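Local structure of 4-oxalocrotonate decarboxylase NahK (Pseudomonas putida, 5D2K) at residues D46-Q51 with P86-L91; V66-G71 with A218-L223; R172-G177 with V264-I269; P144-I149 with V256-L261. The protein catalyses the metal-assisted decarboxylation of (3E)-2-oxohex-3-enedioate to 2-oxopent-4-enoate and carbon dioxide, a step in naphthalene degradation. The protein carries 1 engineered substitution. All blocks are in the same frame, centred on the assembly; numbering follows the deposited sequence.

How the contacts relate
The contacts fall into two groups. Contacts 1 and 2, centres about 10 Å apart, pack helices 44-60 and 213-225 on the neighbouring antiparallel strands 87-92 and 65-71. Contacts 3 and 4, centres about 9 Å apart, press strands 170-175 and 139-149 of that same mixed sheet against strands 263-268 and 253-258 of a second sheet. Between the centres of contacts 1 and 4 lie about 24 Å. Contact 1 closes before contacts 3 and 4 open, whereas contact 2, reaching from 66-71 to 218-223, alternates with all three others along the chain. The active site ties the groups together: Lys69 of contact 2 forms a salt bridge with Glu147 of contact 4, beside magnesium and 2-oxoadipate.

Contact 1: D46-Q51 with P86-L91; sequences DAYDVQ and PIYGFL. With EDO (1,2-ethanediol), chain H.
The hydroxyl of Tyr48 is held from the strand side by two partners. Tyr88 N donates to Tyr48 OH over 3.2 Å, and a water 2.6 Å from the same Tyr48 OH passes the link on to the carbonyl O of Pro86. The ring behind that hydroxyl forms an offset stack with the ring of Tyr88, the planes inclined by 27° and the centroids 4.5 Å apart. Tyr48 CE1 sits over the centre of the Tyr88 face, 3.4 Å from Tyr88 CZ. A 1,2-ethanediol, probably from the crystallisation liquor, lies over one face of Tyr48 and takes a bond from Tyr88 OH to its O1 (2.8 Å) at the edge of the Tyr88 ring. One helical turn on, Gln51 has CG anti to the backbone N (chi1 -173°), and its extended chain brings NE2 to the carbonyl O of Tyr88, 3.0 Å away. This bond is nearly straight at 166° and uses a lone pair in the carbonyl plane. Gln51 OE1 lies close against the backbone of Gly89, 3.3 Å from its CA. Gln51 NE2 also bonds Val164 O, so helix 160-165 shares the amide. Residues 46-51 of helix 44-60 run nearly parallel to residues 87-91 of the strand, whose backbone pairs with strand 65-71, while Leu220, Leu223 and Leu224 of helix 213-225 also pack on Tyr88.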
loop_
_atom_site.group_PDB
_atom_site.type_symbol
_atom_site.label_atom_id
_atom_site.label_comp_id
_atom_site.label_asym_id
_atom_site.label_seq_id
_atom_site.Cartn_x
_atom_site.Cartn_y
_atom_site.Cartn_z
ATOM N N ASP A 46 7.031 11.089 -14.248
ATOM C CA ASP A 46 5.690 11.335 -14.810
ATOM C C ASP A 46 4.602 10.660 -13.972
ATOM O O ASP A 46 3.591 11.267 -13.620
ATOM C CB ASP A 46 5.572 10.806 -16.244
ATOM C CG ASP A 46 6.321 11.638 -17.272
ATOM O OD1 ASP A 46 6.371 12.882 -17.165
ATOM O OD2 ASP A 46 6.835 11.011 -18.221
ATOM N N ALA A 47 4.815 9.382 -13.678
ATOM C CA ALA A 47 3.822 8.581 -12.979
ATOM C C ALA A 47 3.608 9.087 -11.557
ATOM O O ALA A 47 2.472 9.141 -11.078
ATOM C CB ALA A 47 4.242 7.117 -12.973
ATOM N N TYR A 48 4.685 9.475 -10.877
ATOM C CA TYR A 48 4.505 10.004 -9.531
ATOM C C TYR A 48 3.846 11.390 -9.577
ATOM O O TYR A 48 3.082 11.729 -8.674
ATOM C CB TYR A 48 5.834 10.041 -8.761
ATOM C CG TYR A 48 6.163 8.711 -8.089
ATOM C CD1 TYR A 48 5.407 8.243 -7.007
ATOM C CD2 TYR A 48 7.207 7.913 -8.546
ATOM C CE1 TYR A 48 5.700 7.022 -6.392
ATOM C CE2 TYR A 48 7.509 6.694 -7.935
ATOM C CZ TYR A 48 6.750 6.258 -6.860
ATOM O OH TYR A 48 7.029 5.046 -6.257
ATOM N N ASP A 49 4.101 12.167 -10.636
ATOM C CA ASP A 49 3.388 13.434 -10.827
ATOM C C ASP A 49 1.884 13.174 -10.883
ATOM O O ASP A 49 1.089 13.885 -10.259
ATOM C CB ASP A 49 3.813 14.148 -12.128
ATOM C CG ASP A 49 5.171 14.832 -12.027
ATOM O OD1 ASP A 49 5.748 14.935 -10.926
ATOM O OD2 ASP A 49 5.659 15.295 -13.085
ATOM N N VAL A 50 1.502 12.152 -11.647
ATOM C CA VAL A 50 0.096 11.804 -11.757
ATOM C C VAL A 50 -0.456 11.351 -10.398
ATOM O O VAL A 50 -1.526 11.800 -9.990
ATOM C CB VAL A 50 -0.127 10.719 -12.829
ATOM C CG1 VAL A 50 -1.560 10.188 -12.796
ATOM C CG2 VAL A 50 0.204 11.271 -14.214
ATOM N N GLN A 51 0.276 10.487 -9.698
ATOM C CA GLN A 51 -0.166 10.018 -8.387
ATOM C C GLN A 51 -0.374 11.163 -7.397
ATOM O O GLN A 51 -1.393 11.211 -6.689
ATOM C CB GLN A 51 0.835 9.023 -7.791
ATOM C CG GLN A 51 0.306 8.395 -6.491
ATOM C CD GLN A 51 1.362 7.619 -5.735
ATOM O OE1 GLN A 51 1.792 8.029 -4.652
ATOM N NE2 GLN A 51 1.767 6.477 -6.283
ATOM N N PRO A 86 10.425 -1.461 -5.916
ATOM C CA PRO A 86 9.560 -0.965 -4.837
ATOM C C PRO A 86 8.993 0.409 -5.144
ATOM O O PRO A 86 9.688 1.291 -5.656
ATOM C CB PRO A 86 10.490 -0.893 -3.630
ATOM C CG PRO A 86 11.667 -1.772 -3.991
ATOM C CD PRO A 86 11.820 -1.600 -5.468
ATOM N N ILE A 87 7.723 0.573 -4.805
ATOM C CA ILE A 87 6.977 1.788 -5.100
ATOM C C ILE A 87 6.222 2.224 -3.855
ATOM O O ILE A 87 6.105 1.456 -2.889
ATOM C CB ILE A 87 5.986 1.561 -6.257
ATOM C CG1 ILE A 87 4.984 0.463 -5.888
ATOM C CG2 ILE A 87 6.744 1.184 -7.536
ATOM C CD1 ILE A 87 3.942 0.186 -6.991
ATOM N N TYR A 88 5.714 3.452 -3.859
ATOM C CA TYR A 88 4.858 3.884 -2.770
ATOM C C TYR A 88 3.561 4.484 -3.328
ATOM O O TYR A 88 3.469 4.789 -4.516
ATOM C CB TYR A 88 5.572 4.889 -1.848
ATOM C CG TYR A 88 5.852 6.260 -2.447
ATOM C CD1 TYR A 88 4.863 7.238 -2.508
ATOM C CD2 TYR A 88 7.117 6.572 -2.944
ATOM C CE1 TYR A 88 5.134 8.492 -3.049
ATOM C CE2 TYR A 88 7.399 7.813 -3.477
ATOM C CZ TYR A 88 6.403 8.771 -3.537
ATOM O OH TYR A 88 6.676 10.013 -4.080
ATOM N N GLY A 89 2.573 4.622 -2.454
ATOM C CA GLY A 89 1.340 5.329 -2.762
ATOM C C GLY A 89 0.780 5.900 -1.473
ATOM O O GLY A 89 1.372 5.727 -0.402
ATOM N N PHE A 90 -0.349 6.596 -1.562
ATOM C CA PHE A 90 -0.949 7.216 -0.380
ATOM C C PHE A 90 -2.256 6.538 0.025
ATOM O O PHE A 90 -2.877 5.831 -0.778
ATOM C CB PHE A 90 -1.200 8.714 -0.630
ATOM C CG PHE A 90 -2.274 8.980 -1.655
ATOM C CD1 PHE A 90 -3.615 9.027 -1.283
ATOM C CD2 PHE A 90 -1.947 9.148 -2.991
ATOM C CE1 PHE A 90 -4.609 9.247 -2.232
ATOM C CE2 PHE A 90 -2.924 9.370 -3.937
ATOM C CZ PHE A 90 -4.264 9.418 -3.560
ATOM N N LEU A 91 -2.672 6.776 1.267
ATOM C CA LEU A 91 -3.914 6.216 1.808
ATOM C C LEU A 91 -4.894 7.330 2.184
ATOM O O LEU A 91 -4.580 8.199 3.013
ATOM C CB LEU A 91 -3.611 5.342 3.033
ATOM C CG LEU A 91 -2.595 4.224 2.799
ATOM C CD1 LEU A 91 -2.230 3.577 4.132
ATOM C CD2 LEU A 91 -3.156 3.174 1.850
HETATM C C1 EDO H . 9.639 9.461 -6.375
HETATM O O1 EDO H . 9.315 10.025 -5.085
HETATM C C2 EDO H . 10.384 8.136 -6.225
HETATM O O2 EDO H . 11.054 7.811 -7.457
HETATM O O HOH W 1 9.229 3.810 -6.910
#

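Contact 2: V66-G71 with A218-L223; sequences VGLKMG and AMLANL. With OOG (2-oxoadipic acid), chain D; EDO (1,2-ethanediol), chain H.
Met70 reaches from the strand to three side chains of the helix: it crosses Met219 at about a right angle and Leu220 at a slant. Its CG stands anti to the carbonyl carbon, beside the backbone N (chi1 -76°), and further bends at chi2 and chi3 fold the thioether over the helix. SD rests 3.7 Å from Leu220 CB, with Leu220 CD1 also close by. The methyl CE lies 4.0 Å from Leu223 CD1 and also meets Met219, though Met219 has two conformers and that touch is less certain. Two residues back on the same side of the strand, Leu68 places CD1 4.0 Å from Leu220 CD2, and Leu220 thus fills the ground between Leu68 and Met70. An alanine at Met70 would probably open a gap over Leu220 CB and take from Leu223 CD1 the methyl CE that packs on it. The intervening Lys69 starts off away from the helix, and its bent chain brings NZ to O5 of 2-oxoadipate, 2.8 Å away, to which it donates. Gly71 presses CA to within 3.6 Å of ligand C5, and a side chain there would run into the ligand. Residues 218-223 of helix 213-225 cross residues 66-71 of the strand at 104° and cover the side turned from the ligand; the strand runs between 87-92 and 236-238, with Val66 and Gly67 forming a classic beta bulge opposite Leu91.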
loop_
_atom_site.group_PDB
_atom_site.type_symbol
_atom_site.label_atom_id
_atom_site.label_comp_id
_atom_site.label_asym_id
_atom_site.label_seq_id
_atom_site.Cartn_x
_atom_site.Cartn_y
_atom_site.Cartn_z
ATOM N N VAL A 66 -4.423 9.717 5.375
ATOM C CA VAL A 66 -4.179 9.153 6.709
ATOM C C VAL A 66 -2.969 8.244 6.768
ATOM O O VAL A 66 -2.688 7.667 7.823
ATOM C CB VAL A 66 -5.397 8.368 7.225
ATOM C CG1 VAL A 66 -6.614 9.289 7.340
ATOM C CG2 VAL A 66 -5.711 7.165 6.320
ATOM N N GLY A 67 -2.235 8.144 5.665
ATOM C CA GLY A 67 -0.991 7.393 5.673
ATOM C C GLY A 67 -0.370 7.166 4.313
ATOM O O GLY A 67 -0.832 7.698 3.314
ATOM N N LEU A 68 0.692 6.369 4.290
ATOM C CA LEU A 68 1.394 6.003 3.070
ATOM C C LEU A 68 1.566 4.486 3.034
ATOM O O LEU A 68 1.536 3.844 4.088
ATOM C CB LEU A 68 2.773 6.679 3.000
ATOM C CG LEU A 68 2.795 8.201 3.018
ATOM C CD1 LEU A 68 4.228 8.694 3.221
ATOM C CD2 LEU A 68 2.175 8.774 1.746
ATOM N N LYS A 69 1.739 3.913 1.842
ATOM C CA LYS A 69 2.056 2.487 1.733
ATOM C C LYS A 69 3.268 2.261 0.842
ATOM O O LYS A 69 3.534 3.021 -0.083
ATOM C CB LYS A 69 0.856 1.648 1.229
ATOM C CG LYS A 69 0.072 2.177 0.019
ATOM C CD LYS A 69 0.583 1.676 -1.333
ATOM C CE LYS A 69 0.561 0.155 -1.464
ATOM N NZ LYS A 69 -0.672 -0.497 -2.055
ATOM N N MET A 70 4.032 1.234 1.180
ATOM C CA MET A 70 5.092 0.731 0.315
ATOM C C MET A 70 4.607 -0.530 -0.364
ATOM O O MET A 70 3.939 -1.368 0.269
ATOM C CB MET A 70 6.361 0.458 1.116
ATOM C CG MET A 70 7.114 1.730 1.481
ATOM S SD MET A 70 7.956 2.467 0.077
ATOM C CE MET A 70 9.202 1.232 -0.239
ATOM N N GLY A 71 4.929 -0.664 -1.644
ATOM C CA GLY A 71 4.534 -1.836 -2.400
ATOM C C GLY A 71 5.697 -2.500 -3.102
ATOM O O GLY A 71 6.718 -1.855 -3.382
ATOM N N ALA A 218 12.746 3.106 5.767
ATOM C CA ALA A 218 13.925 3.856 5.322
ATOM C C ALA A 218 13.850 4.100 3.820
ATOM O O ALA A 218 14.104 5.209 3.343
ATOM C CB ALA A 218 15.222 3.101 5.688
ATOM N N MET A 219 13.464 3.068 3.076
ATOM C CA MET A 219 13.363 3.202 1.631
ATOM C C MET A 219 12.309 4.240 1.243
ATOM O O MET A 219 12.523 5.027 0.323
ATOM C CB MET A 219 13.045 1.862 0.979
ATOM C CG MET A 219 13.021 1.947 -0.525
ATOM S SD MET A 219 12.811 0.356 -1.317
ATOM C CE MET A 219 14.369 -0.411 -0.874
ATOM N N LEU A 220 11.181 4.250 1.948
ATOM C CA LEU A 220 10.144 5.241 1.677
ATOM C C LEU A 220 10.687 6.662 1.865
ATOM O O LEU A 220 10.429 7.538 1.034
ATOM C CB LEU A 220 8.922 5.004 2.576
ATOM C CG LEU A 220 7.781 6.024 2.533
ATOM C CD1 LEU A 220 7.170 6.085 1.131
ATOM C CD2 LEU A 220 6.725 5.651 3.555
ATOM N N ALA A 221 11.440 6.892 2.934
ATOM C CA ALA A 221 12.021 8.211 3.156
ATOM C C ALA A 221 12.912 8.595 1.982
ATOM O O ALA A 221 12.871 9.736 1.496
ATOM C CB ALA A 221 12.813 8.251 4.482
ATOM N N ASN A 222 13.700 7.636 1.514
ATOM C CA ASN A 222 14.620 7.910 0.413
ATOM C C ASN A 222 13.887 8.174 -0.904
ATOM O O ASN A 222 14.260 9.083 -1.650
ATOM C CB ASN A 222 15.621 6.762 0.287
ATOM C CG ASN A 222 16.577 6.723 1.472
ATOM O OD1 ASN A 222 16.850 7.760 2.077
ATOM N ND2 ASN A 222 17.063 5.533 1.820
ATOM N N LEU A 223 12.817 7.424 -1.164
ATOM C CA LEU A 223 12.022 7.653 -2.374
ATOM C C LEU A 223 11.356 9.030 -2.347
ATOM O O LEU A 223 11.329 9.750 -3.359
ATOM C CB LEU A 223 10.966 6.553 -2.539
ATOM C CG LEU A 223 11.518 5.173 -2.901
ATOM C CD1 LEU A 223 10.444 4.097 -2.808
ATOM C CD2 LEU A 223 12.107 5.225 -4.310
HETATM C C2 OOG D . 0.642 -3.106 -6.256
HETATM C C3 OOG D . 0.482 -2.952 -4.753
HETATM C C4 OOG D . 1.682 -3.520 -4.024
HETATM C C6 OOG D . 2.297 -4.510 -1.691
HETATM O O4 OOG D . 2.089 -4.568 -0.457
HETATM O O3 OOG D . 3.188 -5.217 -2.227
HETATM C C5 OOG D . 1.446 -3.591 -2.532
HETATM C C1 OOG D . -0.078 -4.353 -6.730
HETATM O O1 OOG D . -1.056 -4.271 -7.530
HETATM O O2 OOG D . 0.312 -5.479 -6.324
HETATM O O5 OOG D . 0.596 -2.936 -1.969
HETATM C C1 EDO H . 9.639 9.461 -6.375
HETATM O O1 EDO H . 9.315 10.025 -5.085
HETATM C C2 EDO H . 10.384 8.136 -6.225
HETATM O O2 EDO H . 11.054 7.811 -7.457
#

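Contact 3: R172-G177 with V264-I269; sequences RFITGG and VSARFI
Ile174 leans on Val264 with its CB and branch methyl and on Ala266 with its tip. CB is 4.2 Å from Val264 CG1. The branch methyl CG2 comes closer, 3.8 Å from Val264 CG1, and also brushes the carbonyl O of Ser265. CG1 stands anti to the carbonyl carbon, beside the backbone N (chi1 -46°); beyond it chi2, at 148°, falls well short of fully extended and sets the tip CD1 3.7 Å from Ala266 CB. Val264 answers with both methyls: CG1 also sits 3.6 Å from Ile174 O, while CG2 lies 3.6 Å from Gly176 C. A side chain on Gly176 would crowd Val264 CG2, so the bare backbone here lets the valine come in close. An alanine at Val264 would probably open a gap between the strands, with Ile174 CG2 and the Gly176 backbone losing the methyls that pack on them. The segments share no hydrogen bond; this is apolar packing between two sheets, residues 172-175 and 264-268 running at 133° to each other. Strand 170-175 pairs with 139-149, Ile174 bonding Val146 and, just past the strand's end, Gly176 bonding Pro144, while strand 263-268 lies between 101-103 and 253-258 in the other sheet.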
loop_
_atom_site.group_PDB
_atom_site.type_symbol
_atom_site.label_atom_id
_atom_site.label_comp_id
_atom_site.label_asym_id
_atom_site.label_seq_id
_atom_site.Cartn_x
_atom_site.Cartn_y
_atom_site.Cartn_z
ATOM N N ARG A 172 -8.427 -0.134 -0.007
ATOM C CA ARG A 172 -8.889 -0.269 1.382
ATOM C C ARG A 172 -7.768 -0.785 2.259
ATOM O O ARG A 172 -6.838 -1.414 1.763
ATOM C CB ARG A 172 -10.071 -1.242 1.524
ATOM C CG ARG A 172 -11.315 -0.929 0.672
ATOM C CD ARG A 172 -12.145 0.221 1.236
ATOM N NE ARG A 172 -13.362 0.412 0.433
ATOM C CZ ARG A 172 -13.453 1.220 -0.617
ATOM N NH1 ARG A 172 -12.409 1.945 -1.011
ATOM N NH2 ARG A 172 -14.601 1.301 -1.287
ATOM N N PHE A 173 -7.870 -0.526 3.559
ATOM C CA PHE A 173 -6.982 -1.188 4.509
ATOM C C PHE A 173 -7.729 -1.411 5.815
ATOM O O PHE A 173 -8.584 -0.616 6.204
ATOM C CB PHE A 173 -5.683 -0.389 4.724
ATOM C CG PHE A 173 -5.864 0.931 5.429
ATOM C CD1 PHE A 173 -6.160 2.093 4.716
ATOM C CD2 PHE A 173 -5.714 1.020 6.807
ATOM C CE1 PHE A 173 -6.319 3.309 5.377
ATOM C CE2 PHE A 173 -5.870 2.227 7.471
ATOM C CZ PHE A 173 -6.172 3.376 6.763
ATOM N N ILE A 174 -7.401 -2.523 6.468
ATOM C CA ILE A 174 -8.077 -2.961 7.692
ATOM C C ILE A 174 -7.063 -3.098 8.827
ATOM O O ILE A 174 -6.166 -3.934 8.749
ATOM C CB ILE A 174 -8.782 -4.332 7.496
ATOM C CG1 ILE A 174 -9.572 -4.375 6.182
ATOM C CG2 ILE A 174 -9.669 -4.661 8.700
ATOM C CD1 ILE A 174 -9.640 -5.763 5.524
ATOM N N THR A 175 -7.193 -2.293 9.877
ATOM C CA THR A 175 -6.290 -2.414 11.022
ATOM C C THR A 175 -6.943 -3.272 12.095
ATOM O O THR A 175 -8.177 -3.330 12.199
ATOM C CB THR A 175 -5.911 -1.049 11.633
ATOM O OG1 THR A 175 -7.090 -0.384 12.105
ATOM C CG2 THR A 175 -5.189 -0.170 10.610
ATOM N N GLY A 176 -6.134 -3.961 12.888
ATOM C CA GLY A 176 -6.699 -4.771 13.945
ATOM C C GLY A 176 -5.643 -5.389 14.833
ATOM O O GLY A 176 -4.496 -4.946 14.840
ATOM N N GLY A 177 -6.047 -6.408 15.586
ATOM C CA GLY A 177 -5.167 -7.074 16.529
ATOM C C GLY A 177 -4.639 -6.131 17.595
ATOM O O GLY A 177 -5.279 -5.143 17.949
ATOM N N VAL A 264 -6.523 -9.910 12.730
ATOM C CA VAL A 264 -7.308 -8.939 11.973
ATOM C C VAL A 264 -8.326 -9.698 11.136
ATOM O O VAL A 264 -7.967 -10.660 10.457
ATOM C CB VAL A 264 -6.414 -8.082 11.042
ATOM C CG1 VAL A 264 -7.245 -7.047 10.286
ATOM C CG2 VAL A 264 -5.295 -7.416 11.835
ATOM N N SER A 265 -9.594 -9.297 11.174
ATOM C CA SER A 265 -10.646 -10.016 10.452
ATOM C C SER A 265 -11.495 -9.065 9.622
ATOM O O SER A 265 -11.569 -7.872 9.924
ATOM C CB SER A 265 -11.557 -10.783 11.421
ATOM O OG SER A 265 -10.862 -11.779 12.148
ATOM N N ALA A 266 -12.158 -9.602 8.607
ATOM C CA ALA A 266 -13.096 -8.838 7.801
ATOM C C ALA A 266 -13.991 -9.791 7.046
ATOM O O ALA A 266 -13.644 -10.965 6.853
ATOM C CB ALA A 266 -12.371 -7.914 6.834
ATOM N N ARG A 267 -15.151 -9.300 6.637
ATOM C CA ARG A 267 -15.975 -10.081 5.737
ATOM C C ARG A 267 -16.384 -9.230 4.556
ATOM O O ARG A 267 -16.351 -7.997 4.613
ATOM C CB ARG A 267 -17.196 -10.663 6.452
ATOM C CG ARG A 267 -18.188 -9.673 6.994
ATOM C CD ARG A 267 -19.430 -10.451 7.447
ATOM N NE ARG A 267 -20.469 -9.593 8.001
ATOM C CZ ARG A 267 -21.552 -9.209 7.337
ATOM N NH1 ARG A 267 -22.443 -8.426 7.925
ATOM N NH2 ARG A 267 -21.746 -9.602 6.090
ATOM N N PHE A 268 -16.738 -9.908 3.474
ATOM C CA PHE A 268 -17.006 -9.253 2.202
ATOM C C PHE A 268 -18.419 -9.518 1.718
ATOM O O PHE A 268 -18.939 -10.621 1.873
ATOM C CB PHE A 268 -15.977 -9.715 1.166
ATOM C CG PHE A 268 -14.569 -9.341 1.533
ATOM C CD1 PHE A 268 -13.820 -10.138 2.397
ATOM C CD2 PHE A 268 -14.013 -8.170 1.057
ATOM C CE1 PHE A 268 -12.528 -9.773 2.764
ATOM C CE2 PHE A 268 -12.723 -7.798 1.411
ATOM C CZ PHE A 268 -11.984 -8.594 2.260
ATOM N N ILE A 269 -19.049 -8.494 1.156
ATOM C CA ILE A 269 -20.380 -8.652 0.564
ATOM C C ILE A 269 -20.397 -8.032 -0.823
ATOM O O ILE A 269 -19.413 -7.424 -1.245
ATOM C CB ILE A 269 -21.488 -8.008 1.421
ATOM C CG1 ILE A 269 -21.244 -6.507 1.574
ATOM C CG2 ILE A 269 -21.584 -8.685 2.773
ATOM C CD1 ILE A 269 -22.384 -5.780 2.248
ATOM O OXT ILE A 269 -21.379 -8.132 -1.562
#

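Contact 4: P144-I149 with V256-L261; sequences PTVEVI and VRYQGL. With MG (magnesium ion), chain C; OOG (2-oxoadipic acid), chain D.
The ring of Tyr258 carries Pro144 on one face: Pro144 CB stands 3.5 Å above the ring centroid and only 4° off the normal, a CH-pi contact over the middle of the ring. At the far end Tyr258 OH lies beside the backbone of Thr145 and is hydrogen-bonded to Glu116 O in strand 112-121. Pro144 CG reaches further, to 4.1 Å from Leu261 CB. Tyr258 and Leu261 close a type II turn with a 2.9 Å bond from Leu261 N to Tyr258 O, and both side chains pack against the proline. One residue past Thr145, Val146 CG2 meets Val256 CG2 at 3.5 Å, a tight methyl contact between the two sheets. The next residue, Glu147, turns to the metal instead. With CG anti to the backbone N (chi1 -159°) and the chain extended, its OE1 binds magnesium at 2.0 Å. Glu114 and Glu116, one water, and O4 and O5 of 2-oxoadipate complete six ligands. The ligand's 2-oxo acid end chelates the metal through a five-membered ring, the magnesium-carboxylate site of a hydratase/decarboxylase enzyme with the fumarylacetoacetate hydrolase fold.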
loop_
_atom_site.group_PDB
_atom_site.type_symbol
_atom_site.label_atom_id
_atom_site.label_comp_id
_atom_site.label_asym_id
_atom_site.label_seq_id
_atom_site.Cartn_x
_atom_site.Cartn_y
_atom_site.Cartn_z
ATOM N N PRO A 144 -0.997 -4.302 13.192
ATOM C CA PRO A 144 -1.359 -5.345 12.217
ATOM C C PRO A 144 -2.364 -4.794 11.212
ATOM O O PRO A 144 -3.350 -4.186 11.627
ATOM C CB PRO A 144 -1.977 -6.438 13.088
ATOM C CG PRO A 144 -1.242 -6.302 14.404
ATOM C CD PRO A 144 -1.139 -4.781 14.580
ATOM N N THR A 145 -2.091 -4.958 9.919
ATOM C CA THR A 145 -2.909 -4.334 8.883
ATOM C C THR A 145 -3.055 -5.247 7.674
ATOM O O THR A 145 -2.058 -5.751 7.152
ATOM C CB THR A 145 -2.297 -2.995 8.394
ATOM O OG1 THR A 145 -2.026 -2.139 9.507
ATOM C CG2 THR A 145 -3.238 -2.267 7.431
ATOM N N VAL A 146 -4.291 -5.440 7.220
ATOM C CA VAL A 146 -4.559 -6.159 5.982
ATOM C C VAL A 146 -4.907 -5.152 4.893
ATOM O O VAL A 146 -5.825 -4.345 5.076
ATOM C CB VAL A 146 -5.723 -7.165 6.157
ATOM C CG1 VAL A 146 -6.068 -7.851 4.825
ATOM C CG2 VAL A 146 -5.349 -8.213 7.193
ATOM N N GLU A 147 -4.163 -5.148 3.789
ATOM C CA GLU A 147 -4.522 -4.270 2.682
ATOM C C GLU A 147 -5.481 -4.963 1.743
ATOM O O GLU A 147 -5.366 -6.152 1.507
ATOM C CB GLU A 147 -3.302 -3.813 1.875
ATOM C CG GLU A 147 -3.636 -2.537 1.081
ATOM C CD GLU A 147 -2.482 -1.937 0.285
ATOM O OE1 GLU A 147 -1.391 -2.540 0.208
ATOM O OE2 GLU A 147 -2.692 -0.845 -0.288
ATOM N N VAL A 148 -6.429 -4.200 1.208
ATOM C CA VAL A 148 -7.191 -4.636 0.045
ATOM C C VAL A 148 -6.640 -3.872 -1.139
ATOM O O VAL A 148 -6.758 -2.642 -1.182
ATOM C CB VAL A 148 -8.699 -4.381 0.187
ATOM C CG1 VAL A 148 -9.443 -4.975 -1.025
ATOM C CG2 VAL A 148 -9.226 -4.981 1.486
ATOM N N ILE A 149 -6.016 -4.580 -2.080
ATOM C CA ILE A 149 -5.536 -3.926 -3.293
ATOM C C ILE A 149 -6.466 -4.232 -4.447
ATOM O O ILE A 149 -7.147 -5.260 -4.459
ATOM C CB ILE A 149 -4.098 -4.329 -3.661
ATOM C CG1 ILE A 149 -3.956 -5.848 -3.738
ATOM C CG2 ILE A 149 -3.099 -3.693 -2.684
ATOM C CD1 ILE A 149 -2.623 -6.296 -4.360
ATOM N N VAL A 256 -6.508 -12.808 9.598
ATOM C CA VAL A 256 -5.052 -12.876 9.540
ATOM C C VAL A 256 -4.487 -12.849 10.958
ATOM O O VAL A 256 -4.721 -11.911 11.720
ATOM C CB VAL A 256 -4.458 -11.733 8.712
ATOM C CG1 VAL A 256 -2.950 -11.861 8.680
ATOM C CG2 VAL A 256 -5.020 -11.746 7.286
ATOM N N ARG A 257 -3.751 -13.896 11.319
ATOM C CA ARG A 257 -3.226 -14.031 12.669
ATOM C C ARG A 257 -1.791 -13.544 12.716
ATOM O O ARG A 257 -0.964 -13.923 11.878
ATOM C CB ARG A 257 -3.308 -15.487 13.141
ATOM C CG ARG A 257 -4.703 -16.081 12.994
ATOM C CD ARG A 257 -4.772 -17.503 13.522
ATOM N NE ARG A 257 -6.086 -18.067 13.235
ATOM C CZ ARG A 257 -7.177 -17.797 13.941
ATOM N NH1 ARG A 257 -7.110 -16.989 14.990
ATOM N NH2 ARG A 257 -8.337 -18.338 13.598
ATOM N N TYR A 258 -1.522 -12.682 13.686
ATOM C CA TYR A 258 -0.206 -12.102 13.883
ATOM C C TYR A 258 0.388 -12.663 15.152
ATOM O O TYR A 258 -0.204 -12.533 16.214
ATOM C CB TYR A 258 -0.306 -10.570 13.957
ATOM C CG TYR A 258 -0.633 -9.923 12.628
ATOM C CD1 TYR A 258 -1.920 -9.984 12.098
ATOM C CD2 TYR A 258 0.352 -9.263 11.892
ATOM C CE1 TYR A 258 -2.215 -9.403 10.878
ATOM C CE2 TYR A 258 0.064 -8.675 10.671
ATOM C CZ TYR A 258 -1.214 -8.756 10.164
ATOM O OH TYR A 258 -1.498 -8.169 8.947
ATOM N N GLN A 259 1.539 -13.320 15.023
ATOM C CA GLN A 259 2.225 -13.926 16.163
ATOM C C GLN A 259 2.331 -12.971 17.355
ATOM O O GLN A 259 2.973 -11.919 17.268
ATOM C CB GLN A 259 3.606 -14.392 15.720
ATOM C CG GLN A 259 4.390 -15.109 16.802
ATOM C CD GLN A 259 5.849 -15.184 16.466
ATOM O OE1 GLN A 259 6.325 -14.483 15.575
ATOM N NE2 GLN A 259 6.586 -16.026 17.190
ATOM N N GLY A 260 1.656 -13.328 18.449
ATOM C CA GLY A 260 1.688 -12.534 19.669
ATOM C C GLY A 260 0.907 -11.231 19.653
ATOM O O GLY A 260 0.934 -10.475 20.630
ATOM N N LEU A 261 0.214 -10.956 18.552
ATOM C CA LEU A 261 -0.503 -9.690 18.389
ATOM C C LEU A 261 -1.956 -9.882 17.965
ATOM O O LEU A 261 -2.558 -8.981 17.389
ATOM C CB LEU A 261 0.202 -8.799 17.356
ATOM C CG LEU A 261 1.616 -8.318 17.686
ATOM C CD1 LEU A 261 2.164 -7.522 16.499
ATOM C CD2 LEU A 261 1.631 -7.490 18.958
HETATM MG MG MG C . 0.299 -3.635 0.092
HETATM C C2 OOG D . 0.642 -3.106 -6.256
HETATM C C3 OOG D . 0.482 -2.952 -4.753
HETATM C C4 OOG D . 1.682 -3.520 -4.024
HETATM C C6 OOG D . 2.297 -4.510 -1.691
HETATM O O4 OOG D . 2.089 -4.568 -0.457
HETATM O O3 OOG D . 3.188 -5.217 -2.227
HETATM C C5 OOG D . 1.446 -3.591 -2.532
HETATM C C1 OOG D . -0.078 -4.353 -6.730
HETATM O O1 OOG D . -1.056 -4.271 -7.530
HETATM O O2 OOG D . 0.312 -5.479 -6.324
HETATM O O5 OOG D . 0.596 -2.936 -1.969
HETATM O O HOH W 2 1.459 -2.103 0.912
#